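Local atomic coordinates of uncharacterized protein PH0321 (Pyrococcus horikoshii, PDB entry 3BS4), a protein that is of unknown function but has a KaiC-like domain, probably of RecA type, and binds an unidentified peptide in the crystal. Residues D49-M54 and E137-Y142; H126-M131 and K178-G183. All blocks are in the same frame, centred on the assembly; numbering follows the deposited sequence.

Contact 1: residues D49-M54 and E137-Y142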
loop_
_atom_site.group_PDB
_atom_site.type_symbol
_atom_site.label_atom_id
_atom_site.label_comp_id
_atom_site.label_asym_id
_atom_site.label_seq_id
_atom_site.Cartn_x
_atom_site.Cartn_y
_atom_site.Cartn_z
ATOM N N ASP A 49 -5.243 8.006 -14.077
ATOM C CA ASP A 49 -5.615 9.337 -13.568
ATOM C C ASP A 49 -6.428 9.325 -12.269
ATOM O O ASP A 49 -7.341 10.121 -12.093
ATOM C CB ASP A 49 -6.341 10.161 -14.655
ATOM C CG ASP A 49 -6.337 11.656 -14.367
ATOM O OD1 ASP A 49 -5.268 12.204 -14.021
ATOM O OD2 ASP A 49 -7.405 12.294 -14.509
ATOM N N ASN A 50 -6.104 8.407 -11.362
ATOM C CA ASN A 50 -6.722 8.410 -10.040
ATOM C C ASN A 50 -5.849 9.172 -9.067
ATOM O O ASN A 50 -4.737 9.554 -9.413
ATOM C CB ASN A 50 -6.926 6.964 -9.570
ATOM C CG ASN A 50 -7.974 6.261 -10.386
ATOM O OD1 ASN A 50 -9.147 6.608 -10.318
ATOM N ND2 ASN A 50 -7.554 5.284 -11.191
ATOM N N LEU A 51 -6.359 9.408 -7.861
ATOM C CA LEU A 51 -5.555 10.035 -6.820
ATOM C C LEU A 51 -4.900 8.948 -5.981
ATOM O O LEU A 51 -5.541 7.952 -5.678
ATOM C CB LEU A 51 -6.424 10.912 -5.937
ATOM C CG LEU A 51 -7.171 12.040 -6.670
ATOM C CD1 LEU A 51 -7.985 12.808 -5.657
ATOM C CD2 LEU A 51 -6.231 12.952 -7.452
ATOM N N VAL A 52 -3.633 9.142 -5.635
ATOM C CA VAL A 52 -2.906 8.114 -4.893
ATOM C C VAL A 52 -2.147 8.781 -3.772
ATOM O O VAL A 52 -1.474 9.786 -3.995
ATOM C CB VAL A 52 -1.950 7.356 -5.829
ATOM C CG1 VAL A 52 -1.040 6.402 -5.036
ATOM C CG2 VAL A 52 -2.751 6.585 -6.899
ATOM N N GLY A 53 -2.268 8.230 -2.568
ATOM C CA GLY A 53 -1.440 8.661 -1.449
ATOM C C GLY A 53 -0.549 7.481 -1.110
ATOM O O GLY A 53 -1.038 6.350 -1.070
ATOM N N MET A 54 0.740 7.736 -0.907
ATOM C CA MET A 54 1.687 6.678 -0.533
ATOM C C MET A 54 2.295 6.984 0.829
ATOM O O MET A 54 2.796 8.092 1.056
ATOM C CB MET A 54 2.815 6.594 -1.566
ATOM C CG MET A 54 3.798 5.458 -1.324
ATOM S SD MET A 54 5.197 5.585 -2.471
ATOM C CE MET A 54 4.261 5.984 -3.985
ATOM N N GLU A 137 -13.513 14.633 -7.898
ATOM C CA GLU A 137 -14.568 14.450 -8.889
ATOM C C GLU A 137 -14.136 13.556 -10.044
ATOM O O GLU A 137 -13.173 13.856 -10.731
ATOM C CB GLU A 137 -15.023 15.815 -9.404
ATOM C CG GLU A 137 -15.773 15.774 -10.735
ATOM C CD GLU A 137 -17.124 15.095 -10.629
ATOM O OE1 GLU A 137 -17.849 15.353 -9.638
ATOM O OE2 GLU A 137 -17.459 14.303 -11.548
ATOM N N GLY A 138 -14.856 12.446 -10.229
ATOM C CA GLY A 138 -14.600 11.510 -11.325
ATOM C C GLY A 138 -13.377 10.628 -11.126
ATOM O O GLY A 138 -12.972 9.907 -12.038
ATOM N N ARG A 139 -12.794 10.692 -9.927
ATOM C CA ARG A 139 -11.602 9.911 -9.593
ATOM C C ARG A 139 -11.853 9.017 -8.402
ATOM O O ARG A 139 -12.777 9.242 -7.616
ATOM C CB ARG A 139 -10.411 10.823 -9.289
ATOM C CG ARG A 139 -9.870 11.479 -10.514
ATOM C CD ARG A 139 -8.619 12.282 -10.242
ATOM N NE ARG A 139 -8.198 12.929 -11.478
ATOM C CZ ARG A 139 -8.650 14.111 -11.886
ATOM N NH1 ARG A 139 -9.493 14.800 -11.124
ATOM N NH2 ARG A 139 -8.241 14.610 -13.056
ATOM N N GLU A 140 -11.046 7.962 -8.312
ATOM C CA GLU A 140 -10.957 7.172 -7.096
ATOM C C GLU A 140 -9.683 7.547 -6.341
ATOM O O GLU A 140 -8.693 7.958 -6.947
ATOM C CB GLU A 140 -10.974 5.676 -7.419
ATOM C CG GLU A 140 -12.339 5.154 -7.847
ATOM C CD GLU A 140 -13.401 5.269 -6.767
ATOM O OE1 GLU A 140 -13.070 5.248 -5.554
ATOM O OE2 GLU A 140 -14.596 5.376 -7.132
ATOM N N LEU A 141 -9.738 7.418 -5.011
ATOM C CA LEU A 141 -8.574 7.626 -4.151
ATOM C C LEU A 141 -8.060 6.281 -3.664
ATOM O O LEU A 141 -8.826 5.449 -3.160
ATOM C CB LEU A 141 -8.919 8.507 -2.943
ATOM C CG LEU A 141 -7.832 8.724 -1.882
ATOM C CD1 LEU A 141 -6.592 9.431 -2.446
ATOM C CD2 LEU A 141 -8.404 9.483 -0.676
ATOM N N TYR A 142 -6.763 6.078 -3.834
ATOM C CA TYR A 142 -6.125 4.851 -3.356
ATOM C C TYR A 142 -5.005 5.224 -2.418
ATOM O O TYR A 142 -4.353 6.238 -2.627
ATOM C CB TYR A 142 -5.535 4.069 -4.523
ATOM C CG TYR A 142 -6.586 3.545 -5.454
ATOM C CD1 TYR A 142 -7.251 2.353 -5.177
ATOM C CD2 TYR A 142 -6.933 4.248 -6.617
ATOM C CE1 TYR A 142 -8.241 1.860 -6.045
ATOM C CE2 TYR A 142 -7.918 3.769 -7.470
ATOM C CZ TYR A 142 -8.560 2.581 -7.189
ATOM O OH TYR A 142 -9.522 2.096 -8.053
HETATM O O HOH W 1 -10.403 3.386 -10.191
#
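Two neighbouring parallel strands of the central sheet, 51-56 and 141-146, meet here at their N-terminal ends. L51 pairs with L141 and V52 with Y142. L51 uses both of its backbone polar groups: its N donates to E140 O, and its O accepts from Y142 N at 2.9 Å. G53 N then bonds Y142 O. This staggered pattern is that of parallel strands. L51 CB packs on L141 CD1 at 3.8 Å. W130 of helix 115-132 covers this face, while V52 and Y142 lie on the other, where L42 and L46 of helix 34-47 cover V52.

Polar side chains tie the loops just before the strands. N50 OD1 accepts from E140 N at 3.1 Å, a fairly straight bond of 160°. The N50 amide stands nearly upright to the Y142 ring, and N50 CG lies 3.8 Å from Y142 CE2, at the ring edge. A water bonded to Y142 OH reaches N50 OD1 weakly, and K45 NZ also bonds the hydroxyl.

R139 runs extended from CG to NE past D49. Its CD touches L51 CD2 at 3.7 Å. Its NH2 meets D49 OD2 at 2.9 Å in a salt bridge, on the syn side of the carboxylate. The two charged planes are 80° apart, and NE adds weak bonds to D49 O and OD2. R83 takes D49 OD1, so the carboxylate probably balances two arginines. D49, with positive phi, closes helix 34-47 in a Schellman motif. Such parallel pairing, with helices on both faces, is typical of the alpha/beta core of RecA-like domains.

Contact 2: residues H126-M131 and K178-G183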
loop_
_atom_site.group_PDB
_atom_site.type_symbol
_atom_site.label_atom_id
_atom_site.label_comp_id
_atom_site.label_asym_id
_atom_site.label_seq_id
_atom_site.Cartn_x
_atom_site.Cartn_y
_atom_site.Cartn_z
ATOM N N HIS A 126 -3.342 16.827 2.640
ATOM C CA HIS A 126 -3.406 16.370 1.233
ATOM C C HIS A 126 -4.816 16.450 0.717
ATOM O O HIS A 126 -5.056 16.830 -0.435
ATOM C CB HIS A 126 -3.093 14.876 1.056
ATOM C CG HIS A 126 -1.798 14.415 1.616
ATOM N ND1 HIS A 126 -0.731 15.251 1.851
ATOM C CD2 HIS A 126 -1.387 13.169 1.952
ATOM C CE1 HIS A 126 0.279 14.539 2.326
ATOM N NE2 HIS A 126 -0.094 13.275 2.393
ATOM N N LYS A 127 -5.760 15.993 1.535
ATOM C CA LYS A 127 -7.134 15.881 1.077
ATOM C C LYS A 127 -7.743 17.270 0.934
ATOM O O LYS A 127 -8.617 17.474 0.103
ATOM C CB LYS A 127 -7.972 15.045 2.045
ATOM C CG LYS A 127 -7.626 13.565 1.993
ATOM C CD LYS A 127 -8.717 12.738 2.642
ATOM C CE LYS A 127 -8.345 11.242 2.686
ATOM N NZ LYS A 127 -9.425 10.493 3.391
ATOM N N LYS A 128 -7.286 18.221 1.750
ATOM C CA LYS A 128 -7.777 19.615 1.610
ATOM C C LYS A 128 -7.339 20.187 0.264
ATOM O O LYS A 128 -8.113 20.897 -0.399
ATOM C CB LYS A 128 -7.286 20.492 2.765
ATOM C CG LYS A 128 -7.916 21.892 2.845
ATOM C CD LYS A 128 -7.371 22.657 4.065
ATOM C CE LYS A 128 -8.142 23.951 4.322
ATOM N NZ LYS A 128 -9.615 23.691 4.367
ATOM N N VAL A 129 -6.107 19.888 -0.144
ATOM C CA VAL A 129 -5.629 20.327 -1.463
ATOM C C VAL A 129 -6.486 19.692 -2.565
ATOM O O VAL A 129 -6.969 20.384 -3.472
ATOM C CB VAL A 129 -4.122 20.030 -1.703
ATOM C CG1 VAL A 129 -3.694 20.462 -3.095
ATOM C CG2 VAL A 129 -3.254 20.710 -0.644
ATOM N N TRP A 130 -6.665 18.372 -2.507
ATOM C CA TRP A 130 -7.469 17.694 -3.518
ATOM C C TRP A 130 -8.871 18.253 -3.577
ATOM O O TRP A 130 -9.433 18.426 -4.673
ATOM C CB TRP A 130 -7.535 16.192 -3.234
ATOM C CG TRP A 130 -6.262 15.464 -3.582
ATOM C CD1 TRP A 130 -5.417 15.741 -4.611
ATOM C CD2 TRP A 130 -5.735 14.298 -2.934
ATOM N NE1 TRP A 130 -4.382 14.831 -4.640
ATOM C CE2 TRP A 130 -4.555 13.933 -3.619
ATOM C CE3 TRP A 130 -6.146 13.532 -1.836
ATOM C CZ2 TRP A 130 -3.773 12.838 -3.240
ATOM C CZ3 TRP A 130 -5.364 12.444 -1.458
ATOM C CH2 TRP A 130 -4.198 12.107 -2.161
ATOM N N MET A 131 -9.460 18.512 -2.411
ATOM C CA MET A 131 -10.840 19.016 -2.379
ATOM C C MET A 131 -10.902 20.451 -2.941
ATOM O O MET A 131 -11.802 20.777 -3.739
ATOM C CB MET A 131 -11.451 18.951 -0.969
ATOM C CG MET A 131 -12.945 19.329 -0.940
ATOM S SD MET A 131 -14.078 18.260 -1.898
ATOM C CE MET A 131 -13.868 16.772 -0.942
ATOM N N LYS A 178 -13.440 11.528 8.112
ATOM C CA LYS A 178 -14.876 11.728 8.292
ATOM C C LYS A 178 -15.440 12.908 7.504
ATOM O O LYS A 178 -16.634 12.941 7.220
ATOM C CB LYS A 178 -15.223 11.831 9.786
ATOM C CG LYS A 178 -14.829 10.593 10.591
ATOM C CD LYS A 178 -15.826 9.435 10.413
ATOM C CE LYS A 178 -15.092 8.099 10.320
ATOM N NZ LYS A 178 -15.862 6.945 10.901
ATOM N N LYS A 179 -14.585 13.865 7.145
ATOM C CA LYS A 179 -15.022 15.083 6.459
ATOM C C LYS A 179 -14.580 15.149 4.984
ATOM O O LYS A 179 -14.870 16.121 4.293
ATOM C CB LYS A 179 -14.550 16.331 7.229
ATOM C CG LYS A 179 -15.263 16.575 8.592
ATOM C CD LYS A 179 -14.942 15.483 9.623
ATOM C CE LYS A 179 -15.127 15.908 11.084
ATOM N NZ LYS A 179 -14.658 14.809 12.011
ATOM N N TYR A 180 -13.892 14.104 4.516
ATOM C CA TYR A 180 -13.432 13.996 3.125
ATOM C C TYR A 180 -13.695 12.582 2.627
ATOM O O TYR A 180 -13.860 11.684 3.453
ATOM C CB TYR A 180 -11.924 14.229 3.051
ATOM C CG TYR A 180 -11.497 15.597 3.483
ATOM C CD1 TYR A 180 -11.521 16.657 2.577
ATOM C CD2 TYR A 180 -11.074 15.845 4.788
ATOM C CE1 TYR A 180 -11.145 17.935 2.956
ATOM C CE2 TYR A 180 -10.691 17.128 5.180
ATOM C CZ TYR A 180 -10.729 18.166 4.247
ATOM O OH TYR A 180 -10.345 19.441 4.594
ATOM N N PRO A 181 -13.686 12.375 1.288
ATOM C CA PRO A 181 -13.829 11.035 0.736
ATOM C C PRO A 181 -12.761 10.103 1.294
ATOM O O PRO A 181 -11.639 10.532 1.558
ATOM C CB PRO A 181 -13.609 11.247 -0.758
ATOM C CG PRO A 181 -14.079 12.660 -0.980
ATOM C CD PRO A 181 -13.555 13.376 0.211
ATOM N N ARG A 182 -13.140 8.850 1.502
ATOM C CA ARG A 182 -12.213 7.838 1.986
ATOM C C ARG A 182 -11.607 7.094 0.797
ATOM O O ARG A 182 -12.127 7.135 -0.331
ATOM C CB ARG A 182 -12.934 6.862 2.931
ATOM C CG ARG A 182 -13.069 7.350 4.388
ATOM C CD ARG A 182 -13.736 6.266 5.263
ATOM N NE ARG A 182 -13.711 6.519 6.711
ATOM C CZ ARG A 182 -12.832 5.981 7.562
ATOM N NH1 ARG A 182 -11.871 5.168 7.122
ATOM N NH2 ARG A 182 -12.900 6.259 8.866
ATOM N N GLY A 183 -10.503 6.407 1.041
ATOM C CA GLY A 183 -9.846 5.681 -0.043
ATOM C C GLY A 183 -9.979 4.175 0.060
ATOM O O GLY A 183 -10.589 3.642 1.003
HETATM O O HOH W 2 -11.455 21.755 3.424
#
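Helix 115-132, which lies on one face of the parallel sheet of what is probably a RecA-like fold, packs here against the loop that leads into strand 184-190. K127 and Y180 are at the centre. The Y180 ring lies against the helix. K127 CB sits over one ring face, offset toward the rim, in a CH-pi contact 4.1 Å from the ring centroid. K127 CG is anti to the carbonyl carbon (chi1 -72°), and the chain beyond it is extended. It passes Y180 CB, which K127 CD meets at 3.6 Å. K127 NZ then donates to P181 O at 2.9 Å, tilted 21° from the carbonyl plane. The same ammonium bonds A176 O and the backbone of the bound peptide. So three backbone partners grip this one nitrogen. An alanine here would keep the CB contact with the ring but would probably leave P181 O, A176 O and the peptide backbone without the ammonium, and open a gap beside Y180 CB.

M131 comes to another part of the same ring. M131 CB meets Y180 CE1 at the ring edge, 4.1 Å away. The M131 chain then bends and brings its CE onto P181 CD at 3.6 Å. F136 touches both M131 and P181.

The Y180 hydroxyl reaches the exposed K128. K128 CB is 3.7 Å from Y180 OH. The K128 chain is extended until its last torsion, where NZ turns aside (chi4 51°). There one water joins the two residues, accepting from K128 NZ and bonded to Y180 OH, at 2.8 Å from each.

In the fold
From the N terminus, the chain first reaches 49-54, at the end of helix 34-47 and the start of strand 51-56. It then adds strand 84-87 and helix 115-132, which carries 126-131. Residues 137-142 follow and start strand 141-146, so contact 1 closes a loop of 82 residues. Helix 157-173 and helix 175-178 come next, and contact 2 closes a 46-residue loop at 178-183. The two loops cross, since their segments alternate. Contact 1 joins sheet strands; contact 2 ties the helix to the lead-in of strand 184-190. Their centres are 10 Å apart. W130 packs on L51 and L141, and K127 also packs on L141, joining the two contacts.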